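Local coordinates for solute Binding Protein, BlMnBP1 in complex with mannotrisoe (Bifidobacterium animalis subsp. lactis, PDB 6I5V) that binds manno-oligosaccharides such as mannotriose and probably delivers them to the ABC transporter that supports growth on beta-mannan, at residues 68-73 and 82-87; 130-135 and 298-303; 139-144 and 166-171. All coordinates share one frame; numbering follows the deposited sequence.

How the interactions relate
Along the chain interaction 1 closes first; interaction 2 then opens at 130-135 and closes only at 298-303, with both segments of interaction 3 lying between. Interactions 1 and 2 have centres 22 Å apart and share a mixed sheet, in which strand 83-85 pairs with strand 296-308. Interaction 2 meets the bound mannose chain. From there strand 134-138 enters a separate four-stranded sheet and runs directly into helix 139-144, so interaction 3, its centre 26 Å from that of interaction 2, flanks this other sheet. Interactions 1 and 3, 39 Å apart between centres, occupy opposite sides of the chain's centre, as expected for a bilobed binding protein with sugar between its lobes.

Interaction 1: residues 68-73 and 82-87; sequences DSALTR and DIMMIP. With ZN (zinc ion), chain H.
Ala70 and Met84 meet within a beta-alpha-beta crossover of the solute-binding-protein fold: strand 56-62 leads into helix 66-76, which returns the chain to strand 83-85, both strands running parallel to strand 21-27 between them. The axes of helix 68-73 and strand 83-85 approach to 9.6 Å at an angle of 136° between their chain directions. The interface is apolar and turns on a small residue. The methyl of Ala70 touches two side chains of the other segment, Met84 SD at 4.0 Å and Pro87 CG at 4.1 Å, which meet it from one side, so the helix backbone can come close to both. Met84 reaches from the strand toward the helix with CG between its backbone N and carbonyl carbon (chi1 73°), and a bend at the thioether brings the terminal methyl to the helix, where CE lies 3.6 Å from Ala70 O. The same methyl borders the root of Arg73, whose guanidinium is directed instead to Ser80 OG. Past the strand, Pro87 rests on the helix backbone through CG, 3.8 Å from Leu71 N, and its CB is 4.3 Å from Leu71 CB. Leu71 thus contributes more through its backbone and first carbon than through its branched end. Met85, next to Met84, sends its side chain away from the helix to the neighbouring strands, touching Phe25 and Tyr306, while its backbone O is bonded to Tyr66 OH. On the far side of the helix, Asp68 points away from the strand, and its carbonyl accepts from both Thr72 N and Thr72 OG1. Its carboxylate holds a zinc ion through one oxygen, OD2 at 2.3 Å, with OD1 turned off to 3.6 Å from the metal.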
loop_
_atom_site.group_PDB
_atom_site.type_symbol
_atom_site.label_atom_id
_atom_site.label_comp_id
_atom_site.label_asym_id
_atom_site.label_seq_id
_atom_site.Cartn_x
_atom_site.Cartn_y
_atom_site.Cartn_z
ATOM N N ASP A 68 13.862 3.288 -0.911
ATOM C CA ASP A 68 15.286 3.011 -0.745
ATOM C C ASP A 68 15.975 4.140 0.024
ATOM O O ASP A 68 16.761 3.891 0.947
ATOM C CB ASP A 68 15.964 2.806 -2.112
ATOM C CG ASP A 68 15.518 1.507 -2.845
ATOM O OD1 ASP A 68 15.364 0.431 -2.218
ATOM O OD2 ASP A 68 15.350 1.560 -4.082
ATOM N N SER A 69 15.652 5.387 -0.325
ATOM C CA SER A 69 16.242 6.548 0.329
ATOM C C SER A 69 15.799 6.673 1.783
ATOM O O SER A 69 16.585 7.080 2.628
ATOM C CB SER A 69 15.876 7.814 -0.433
ATOM O OG SER A 69 14.498 7.819 -0.720
ATOM N N ALA A 70 14.551 6.320 2.103
ATOM C CA ALA A 70 14.123 6.409 3.495
ATOM C C ALA A 70 14.815 5.346 4.324
ATOM O O ALA A 70 15.260 5.619 5.440
ATOM C CB ALA A 70 12.590 6.267 3.622
ATOM N N LEU A 71 14.959 4.142 3.766
ATOM C CA LEU A 71 15.661 3.065 4.453
ATOM C C LEU A 71 17.128 3.416 4.675
ATOM O O LEU A 71 17.642 3.263 5.790
ATOM C CB LEU A 71 15.561 1.767 3.656
ATOM C CG LEU A 71 16.167 0.545 4.351
ATOM C CD1 LEU A 71 15.359 0.177 5.621
ATOM C CD2 LEU A 71 16.275 -0.643 3.428
ATOM N N THR A 72 17.830 3.843 3.612
ATOM C CA THR A 72 19.215 4.301 3.768
ATOM C C THR A 72 19.330 5.336 4.892
ATOM O O THR A 72 20.158 5.209 5.798
ATOM C CB THR A 72 19.740 4.887 2.443
ATOM O OG1 THR A 72 19.815 3.874 1.446
ATOM C CG2 THR A 72 21.165 5.484 2.594
ATOM N N ARG A 73 18.539 6.396 4.809
ATOM C CA ARG A 73 18.488 7.367 5.886
ATOM C C ARG A 73 18.226 6.717 7.238
ATOM O O ARG A 73 18.846 7.071 8.255
ATOM C CB ARG A 73 17.389 8.385 5.588
ATOM C CG ARG A 73 17.635 9.682 6.286
ATOM C CD ARG A 73 18.723 10.463 5.596
ATOM N NE ARG A 73 18.084 11.351 4.654
ATOM C CZ ARG A 73 17.482 12.476 4.999
ATOM N NH1 ARG A 73 17.463 12.867 6.278
ATOM N NH2 ARG A 73 16.899 13.204 4.062
ATOM N N ASP A 82 12.899 14.033 11.695
ATOM C CA ASP A 82 12.021 13.849 12.853
ATOM C C ASP A 82 10.866 12.867 12.614
ATOM O O ASP A 82 10.609 11.982 13.454
ATOM C CB ASP A 82 11.517 15.243 13.261
ATOM C CG ASP A 82 12.687 16.201 13.566
ATOM O OD1 ASP A 82 13.470 15.865 14.475
ATOM O OD2 ASP A 82 12.874 17.228 12.859
ATOM N N ILE A 83 10.146 13.018 11.492
ATOM C CA ILE A 83 9.131 12.072 11.035
ATOM C C ILE A 83 9.550 11.536 9.665
ATOM O O ILE A 83 9.981 12.303 8.788
ATOM C CB ILE A 83 7.728 12.709 10.896
ATOM C CG1 ILE A 83 7.243 13.429 12.149
ATOM C CG2 ILE A 83 6.721 11.627 10.528
ATOM C CD1 ILE A 83 6.056 14.384 11.865
ATOM N N MET A 84 9.403 10.228 9.471
ATOM C CA MET A 84 9.356 9.686 8.116
ATOM C C MET A 84 8.232 8.683 8.022
ATOM O O MET A 84 7.768 8.143 9.029
ATOM C CB MET A 84 10.653 8.986 7.675
ATOM C CG MET A 84 10.922 7.635 8.309
ATOM S SD MET A 84 12.325 6.745 7.542
ATOM C CE MET A 84 13.745 7.842 7.791
ATOM N N MET A 85 7.843 8.396 6.788
ATOM C CA MET A 85 6.953 7.278 6.524
ATOM C C MET A 85 7.793 6.017 6.619
ATOM O O MET A 85 8.924 5.981 6.129
ATOM C CB MET A 85 6.290 7.441 5.176
ATOM C CG MET A 85 5.588 8.791 4.981
ATOM S SD MET A 85 4.562 9.407 6.334
ATOM C CE MET A 85 3.257 8.183 6.332
ATOM N N ILE A 86 7.302 5.034 7.344
ATOM C CA ILE A 86 8.190 3.937 7.747
ATOM C C ILE A 86 8.460 3.039 6.544
ATOM O O ILE A 86 7.502 2.529 5.944
ATOM C CB ILE A 86 7.560 3.121 8.871
ATOM C CG1 ILE A 86 7.395 3.946 10.149
ATOM C CG2 ILE A 86 8.388 1.843 9.099
ATOM C CD1 ILE A 86 6.455 3.250 11.191
ATOM N N PRO A 87 9.738 2.735 6.214
ATOM C CA PRO A 87 10.035 1.918 5.024
ATOM C C PRO A 87 10.030 0.435 5.350
ATOM O O PRO A 87 9.524 0.054 6.402
ATOM C CB PRO A 87 11.429 2.413 4.606
ATOM C CG PRO A 87 12.079 2.927 5.905
ATOM C CD PRO A 87 10.969 3.057 6.954
HETATM ZN ZN ZN H . 16.059 0.088 -5.723
#

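Interaction 2: residues 130-135 and 298-303. With BMA (beta-D-mannopyranose), chain B; BMA (beta-D-mannopyranose), chain C.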
loop_
_atom_site.group_PDB
_atom_site.type_symbol
_atom_site.label_atom_id
_atom_site.label_comp_id
_atom_site.label_asym_id
_atom_site.label_seq_id
_atom_site.Cartn_x
_atom_site.Cartn_y
_atom_site.Cartn_z
ATOM N N GLY A 130 -6.300 4.588 5.544
ATOM C CA GLY A 130 -6.647 3.195 5.360
ATOM C C GLY A 130 -7.127 2.928 3.946
ATOM O O GLY A 130 -8.107 3.526 3.487
ATOM N N VAL A 131 -6.469 1.991 3.275
ATOM C CA VAL A 131 -6.674 1.775 1.851
ATOM C C VAL A 131 -7.148 0.347 1.584
ATOM O O VAL A 131 -6.684 -0.621 2.192
ATOM C CB VAL A 131 -5.389 2.091 1.054
ATOM C CG1 VAL A 131 -5.047 3.588 1.177
ATOM C CG2 VAL A 131 -4.210 1.233 1.554
ATOM N N THR A 132 -8.061 0.225 0.654
ATOM C CA THR A 132 -8.636 -1.051 0.254
ATOM C C THR A 132 -7.966 -1.518 -1.031
ATOM O O THR A 132 -7.622 -0.702 -1.885
ATOM C CB THR A 132 -10.148 -0.859 0.087
ATOM O OG1 THR A 132 -10.704 -0.441 1.353
ATOM C CG2 THR A 132 -10.839 -2.113 -0.358
ATOM N N ALA A 133 -7.776 -2.836 -1.160
ATOM C CA ALA A 133 -7.092 -3.455 -2.304
ATOM C C ALA A 133 -8.059 -3.777 -3.441
ATOM O O ALA A 133 -8.806 -4.761 -3.382
ATOM C CB ALA A 133 -6.404 -4.739 -1.862
ATOM N N GLY A 134 -8.036 -2.965 -4.482
ATOM C CA GLY A 134 -8.907 -3.148 -5.628
ATOM C C GLY A 134 -8.214 -2.804 -6.931
ATOM O O GLY A 134 -6.992 -2.928 -7.047
ATOM N N ILE A 135 -8.967 -2.357 -7.928
ATOM C CA ILE A 135 -8.380 -2.013 -9.217
ATOM C C ILE A 135 -9.007 -0.720 -9.697
ATOM O O ILE A 135 -10.230 -0.575 -9.655
ATOM C CB ILE A 135 -8.579 -3.116 -10.267
ATOM C CG1 ILE A 135 -7.867 -4.407 -9.869
ATOM C CG2 ILE A 135 -8.077 -2.637 -11.603
ATOM C CD1 ILE A 135 -8.166 -5.592 -10.927
ATOM N N ALA A 298 -11.801 -7.981 0.021
ATOM C CA ALA A 298 -10.789 -6.950 -0.146
ATOM C C ALA A 298 -10.208 -6.609 1.220
ATOM O O ALA A 298 -10.939 -6.237 2.146
ATOM C CB ALA A 298 -11.377 -5.702 -0.804
ATOM N N THR A 299 -8.896 -6.749 1.322
ATOM C CA THR A 299 -8.127 -6.363 2.495
ATOM C C THR A 299 -8.053 -4.846 2.659
ATOM O O THR A 299 -7.689 -4.110 1.726
ATOM C CB THR A 299 -6.710 -6.950 2.359
ATOM O OG1 THR A 299 -6.780 -8.377 2.502
ATOM C CG2 THR A 299 -5.723 -6.341 3.394
ATOM N N ILE A 300 -8.364 -4.398 3.875
ATOM C CA ILE A 300 -8.088 -3.039 4.337
ATOM C C ILE A 300 -6.763 -3.043 5.077
ATOM O O ILE A 300 -6.531 -3.888 5.940
ATOM C CB ILE A 300 -9.211 -2.528 5.250
ATOM C CG1 ILE A 300 -10.459 -2.260 4.416
ATOM C CG2 ILE A 300 -8.792 -1.285 6.003
ATOM C CD1 ILE A 300 -11.698 -2.319 5.226
ATOM N N ALA A 301 -5.896 -2.096 4.743
ATOM C CA ALA A 301 -4.595 -1.987 5.380
ATOM C C ALA A 301 -4.168 -0.531 5.354
ATOM O O ALA A 301 -4.818 0.328 4.744
ATOM C CB ALA A 301 -3.554 -2.891 4.702
ATOM N N GLY A 302 -3.065 -0.258 6.048
ATOM C CA GLY A 302 -2.526 1.076 6.081
ATOM C C GLY A 302 -1.759 1.412 4.806
ATOM O O GLY A 302 -1.007 0.606 4.267
ATOM N N ASP A 303 -1.992 2.611 4.310
ATOM C CA ASP A 303 -0.985 3.275 3.494
ATOM C C ASP A 303 0.202 3.635 4.398
ATOM O O ASP A 303 0.205 3.353 5.603
ATOM C CB ASP A 303 -1.595 4.503 2.835
ATOM C CG ASP A 303 -0.822 4.963 1.616
ATOM O OD1 ASP A 303 0.390 4.705 1.513
ATOM O OD2 ASP A 303 -1.460 5.587 0.752
HETATM C C1 BMA B . 1.883 2.536 -0.502
HETATM C C2 BMA B . 0.599 1.773 -0.119
HETATM C C3 BMA B . 0.859 1.084 1.210
HETATM C C4 BMA B . 2.164 0.254 1.139
HETATM C C5 BMA B . 3.325 1.120 0.595
HETATM C C6 BMA B . 4.643 0.365 0.459
HETATM O O2 BMA B . 0.309 0.755 -1.051
HETATM O O3 BMA B . -0.267 0.242 1.684
HETATM O O4 BMA B . 2.529 -0.269 2.449
HETATM O O5 BMA B . 2.935 1.622 -0.667
HETATM O O6 BMA B . 4.449 -0.763 -0.354
HETATM C C1 BMA C . 3.232 6.101 -4.132
HETATM C C2 BMA C . 4.225 4.964 -3.700
HETATM C C3 BMA C . 3.454 3.768 -3.131
HETATM C C4 BMA C . 2.425 4.230 -2.025
HETATM C C5 BMA C . 1.531 5.353 -2.578
HETATM C C6 BMA C . 0.556 5.892 -1.485
HETATM O O2 BMA C . 5.123 5.408 -2.672
HETATM O O3 BMA C . 4.349 2.728 -2.636
HETATM O O4 BMA C . 1.554 3.184 -1.666
HETATM O O5 BMA C . 2.328 6.451 -3.126
HETATM O O6 BMA C . 1.288 6.437 -0.386
#
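Antiparallel pairing half opens at Ala133, which keeps one backbone bond to Thr299. Ala133 N donates to Thr299 O at 3.2 Å, bent to 142° at the hydrogen, but the reciprocal bond is missing: the side-chain amide of Asn193 is inserted, its OD1 taking Thr299 N and its ND2 serving Ala133 O. Before this point the pairing is regular. Val131 and Ala301 form a hydrogen-bonded pair, with Val131 N meeting Ala301 O at 2.8 Å and 173°, and the return bond from Ala301 N to Val131 O being somewhat longer. Gly130 with Gly302 and Thr132 with Ile300 are the non-hydrogen-bonded pairs on either side. On the face of Thr132 and Ile300, Thr132 OG1 lies against Ile300 CG1, while its other branch, CG2, is 3.7 Å from Ala298 CB; Leu361 of strand 359-362 touches all three residues. Val131 belongs to the other face. Both its methyls lie against the residue after the strand: CG2 near Asp303 N, CG1 3.9 Å from Asp303 CB, the two side chains crossing at a slant. Asp303 CG is anti to its backbone N (chi1 -159°), which carries the carboxylate beyond Val131 to the sugar. There OD1 accepts from O6 of one mannose (chain C) at 2.7 Å. Gly302 O accepts from O3 of the next mannose (chain B), also at 2.7 Å, so a backbone and a side-chain acceptor grip successive sugar units. Strands that pair beside the sugar and part further along, one going on into a second sheet, are consistent with the interdomain hinge and sugar-binding cleft of bacterial extracellular solute-binding proteins.

Interaction 3: residues 139-144 and 166-171; sequences KKVFEE and EKTKAV
Thr168, Glu144 and Val141 bury the most surface here, and Thr168 touches both of the others. Its methyl does most of the work: CG2 lies 3.7 Å from Glu144 CB and 3.8 Å from Val141 O, fitting against the last turn of helix 139-144. The hydroxyl takes the position between backbone N and carbonyl carbon (chi1 85°), which turns it toward its own chain and leaves CG2 to face the helix. Val141 approaches Thr168 at about a right angle, with CG1 3.9 Å from Thr168 OG1. That same methyl, set anti to the backbone N by chi1 177°, also reaches Ala170 CB at 3.7 Å, so one valine branch bridges two residues of the other segment. Val141 also packs on Ala261 and Ile164. The contact ties the short helix that follows strand 134-138 to the exit of helix 154-167, just before strand 171-173 of the same four-stranded sheet. Thr168, the first residue to leave helical geometry, makes an ST turn there: Ala170 N donates to OG1 at 3.1 Å and 166°, while OG1 is also bonded to Ile164 O in the preceding helical turn. Replacing Thr168 by an alanine would probably leave Ala170 N without its acceptor and open a gap beside Glu144 CB. Glu144 contributes through the root of its side chain rather than through its carboxylate. On the exposed side, the Lys167 chain passes Glu144 O with CE at 4.3 Å, and its NZ makes a weak hydrogen bond to Ala145 O.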
loop_
_atom_site.group_PDB
_atom_site.type_symbol
_atom_site.label_atom_id
_atom_site.label_comp_id
_atom_site.label_asym_id
_atom_site.label_seq_id
_atom_site.Cartn_x
_atom_site.Cartn_y
_atom_site.Cartn_z
ATOM N N LYS A 139 -14.400 3.683 -16.543
ATOM C CA LYS A 139 -15.713 3.132 -16.866
ATOM C C LYS A 139 -16.049 3.357 -18.336
ATOM O O LYS A 139 -16.722 2.530 -18.960
ATOM C CB LYS A 139 -16.812 3.755 -15.980
ATOM C CG LYS A 139 -16.526 3.801 -14.474
ATOM C CD LYS A 139 -17.352 4.921 -13.841
ATOM C CE LYS A 139 -17.310 4.901 -12.346
ATOM N NZ LYS A 139 -17.927 6.150 -11.835
ATOM N N LYS A 140 -15.620 4.486 -18.890
ATOM C CA LYS A 140 -15.938 4.790 -20.279
ATOM C C LYS A 140 -15.274 3.801 -21.220
ATOM O O LYS A 140 -15.881 3.357 -22.195
ATOM C CB LYS A 140 -15.522 6.222 -20.618
ATOM C CG LYS A 140 -15.833 6.687 -22.064
ATOM C CD LYS A 140 -15.756 8.231 -22.192
ATOM C CE LYS A 140 -15.537 8.692 -23.628
ATOM N NZ LYS A 140 -16.026 10.096 -23.876
ATOM N N VAL A 141 -14.033 3.425 -20.948
ATOM C CA VAL A 141 -13.399 2.427 -21.798
ATOM C C VAL A 141 -14.143 1.097 -21.702
ATOM O O VAL A 141 -14.298 0.379 -22.704
ATOM C CB VAL A 141 -11.916 2.286 -21.422
ATOM C CG1 VAL A 141 -11.257 1.194 -22.240
ATOM C CG2 VAL A 141 -11.196 3.596 -21.628
ATOM N N PHE A 142 -14.634 0.756 -20.501
ATOM C CA PHE A 142 -15.344 -0.512 -20.298
ATOM C C PHE A 142 -16.638 -0.562 -21.114
ATOM O O PHE A 142 -16.952 -1.590 -21.750
ATOM C CB PHE A 142 -15.642 -0.690 -18.791
ATOM C CG PHE A 142 -14.536 -1.388 -18.000
ATOM C CD1 PHE A 142 -13.196 -1.110 -18.232
ATOM C CD2 PHE A 142 -14.854 -2.297 -16.986
ATOM C CE1 PHE A 142 -12.170 -1.755 -17.499
ATOM C CE2 PHE A 142 -13.847 -2.929 -16.248
ATOM C CZ PHE A 142 -12.487 -2.662 -16.528
ATOM N N GLU A 143 -17.350 0.541 -21.165
ATOM C CA GLU A 143 -18.554 0.639 -21.953
ATOM C C GLU A 143 -18.219 0.501 -23.411
ATOM O O GLU A 143 -18.854 -0.195 -24.111
ATOM C CB GLU A 143 -19.255 1.951 -21.726
ATOM C CG GLU A 143 -19.734 2.085 -20.336
ATOM C CD GLU A 143 -20.449 3.366 -20.081
ATOM O OE1 GLU A 143 -20.215 4.334 -20.792
ATOM O OE2 GLU A 143 -21.243 3.413 -19.151
ATOM N N GLU A 144 -17.208 1.248 -23.831
ATOM C CA GLU A 144 -16.686 1.226 -25.211
ATOM C C GLU A 144 -16.462 -0.235 -25.551
ATOM O O GLU A 144 -16.838 -0.641 -26.612
ATOM C CB GLU A 144 -15.388 2.018 -25.337
ATOM C CG GLU A 144 -15.515 3.284 -26.139
ATOM C CD GLU A 144 -14.610 4.430 -25.707
ATOM O OE1 GLU A 144 -13.794 4.242 -24.805
ATOM O OE2 GLU A 144 -14.716 5.508 -26.298
ATOM N N GLU A 166 -9.468 -5.173 -28.283
ATOM C CA GLU A 166 -9.934 -5.344 -29.656
ATOM C C GLU A 166 -10.865 -4.227 -30.091
ATOM O O GLU A 166 -10.871 -3.849 -31.273
ATOM C CB GLU A 166 -10.600 -6.714 -29.782
ATOM C CG GLU A 166 -9.592 -7.827 -29.932
ATOM C CD GLU A 166 -10.214 -9.208 -29.832
ATOM O OE1 GLU A 166 -11.442 -9.295 -29.619
ATOM O OE2 GLU A 166 -9.461 -10.201 -29.920
ATOM N N LYS A 167 -11.631 -3.678 -29.162
ATOM C CA LYS A 167 -12.688 -2.726 -29.477
ATOM C C LYS A 167 -12.394 -1.290 -29.022
ATOM O O LYS A 167 -13.204 -0.400 -29.274
ATOM C CB LYS A 167 -14.012 -3.232 -28.859
ATOM C CG LYS A 167 -14.191 -4.784 -28.963
ATOM C CD LYS A 167 -15.622 -5.287 -29.126
ATOM C CE LYS A 167 -16.651 -4.647 -28.176
ATOM N NZ LYS A 167 -17.858 -5.499 -27.774
ATOM N N THR A 168 -11.266 -1.029 -28.358
ATOM C CA THR A 168 -10.902 0.320 -27.939
ATOM C C THR A 168 -9.429 0.565 -28.258
ATOM O O THR A 168 -8.709 -0.330 -28.711
ATOM C CB THR A 168 -11.107 0.539 -26.442
ATOM O OG1 THR A 168 -9.935 0.065 -25.749
ATOM C CG2 THR A 168 -12.416 -0.191 -25.927
ATOM N N LYS A 169 -8.984 1.786 -27.978
ATOM C CA LYS A 169 -7.603 2.201 -28.177
ATOM C C LYS A 169 -6.799 2.198 -26.888
ATOM O O LYS A 169 -5.651 2.628 -26.886
ATOM C CB LYS A 169 -7.573 3.594 -28.809
ATOM C CG LYS A 169 -8.552 3.771 -29.968
ATOM C CD LYS A 169 -8.249 5.024 -30.776
ATOM C CE LYS A 169 -9.372 5.301 -31.794
ATOM N NZ LYS A 169 -8.843 5.574 -33.162
ATOM N N ALA A 170 -7.381 1.739 -25.796
ATOM C CA ALA A 170 -6.746 1.833 -24.500
ATOM C C ALA A 170 -5.868 0.618 -24.253
ATOM O O ALA A 170 -6.214 -0.517 -24.606
ATOM C CB ALA A 170 -7.803 1.959 -23.400
ATOM N N VAL A 171 -4.718 0.870 -23.652
ATOM C CA VAL A 171 -3.971 -0.188 -22.991
ATOM C C VAL A 171 -4.913 -0.850 -21.988
ATOM O O VAL A 171 -5.413 -0.192 -21.067
ATOM C CB VAL A 171 -2.719 0.362 -22.300
ATOM C CG1 VAL A 171 -2.090 -0.718 -21.393
ATOM C CG2 VAL A 171 -1.718 0.877 -23.365
#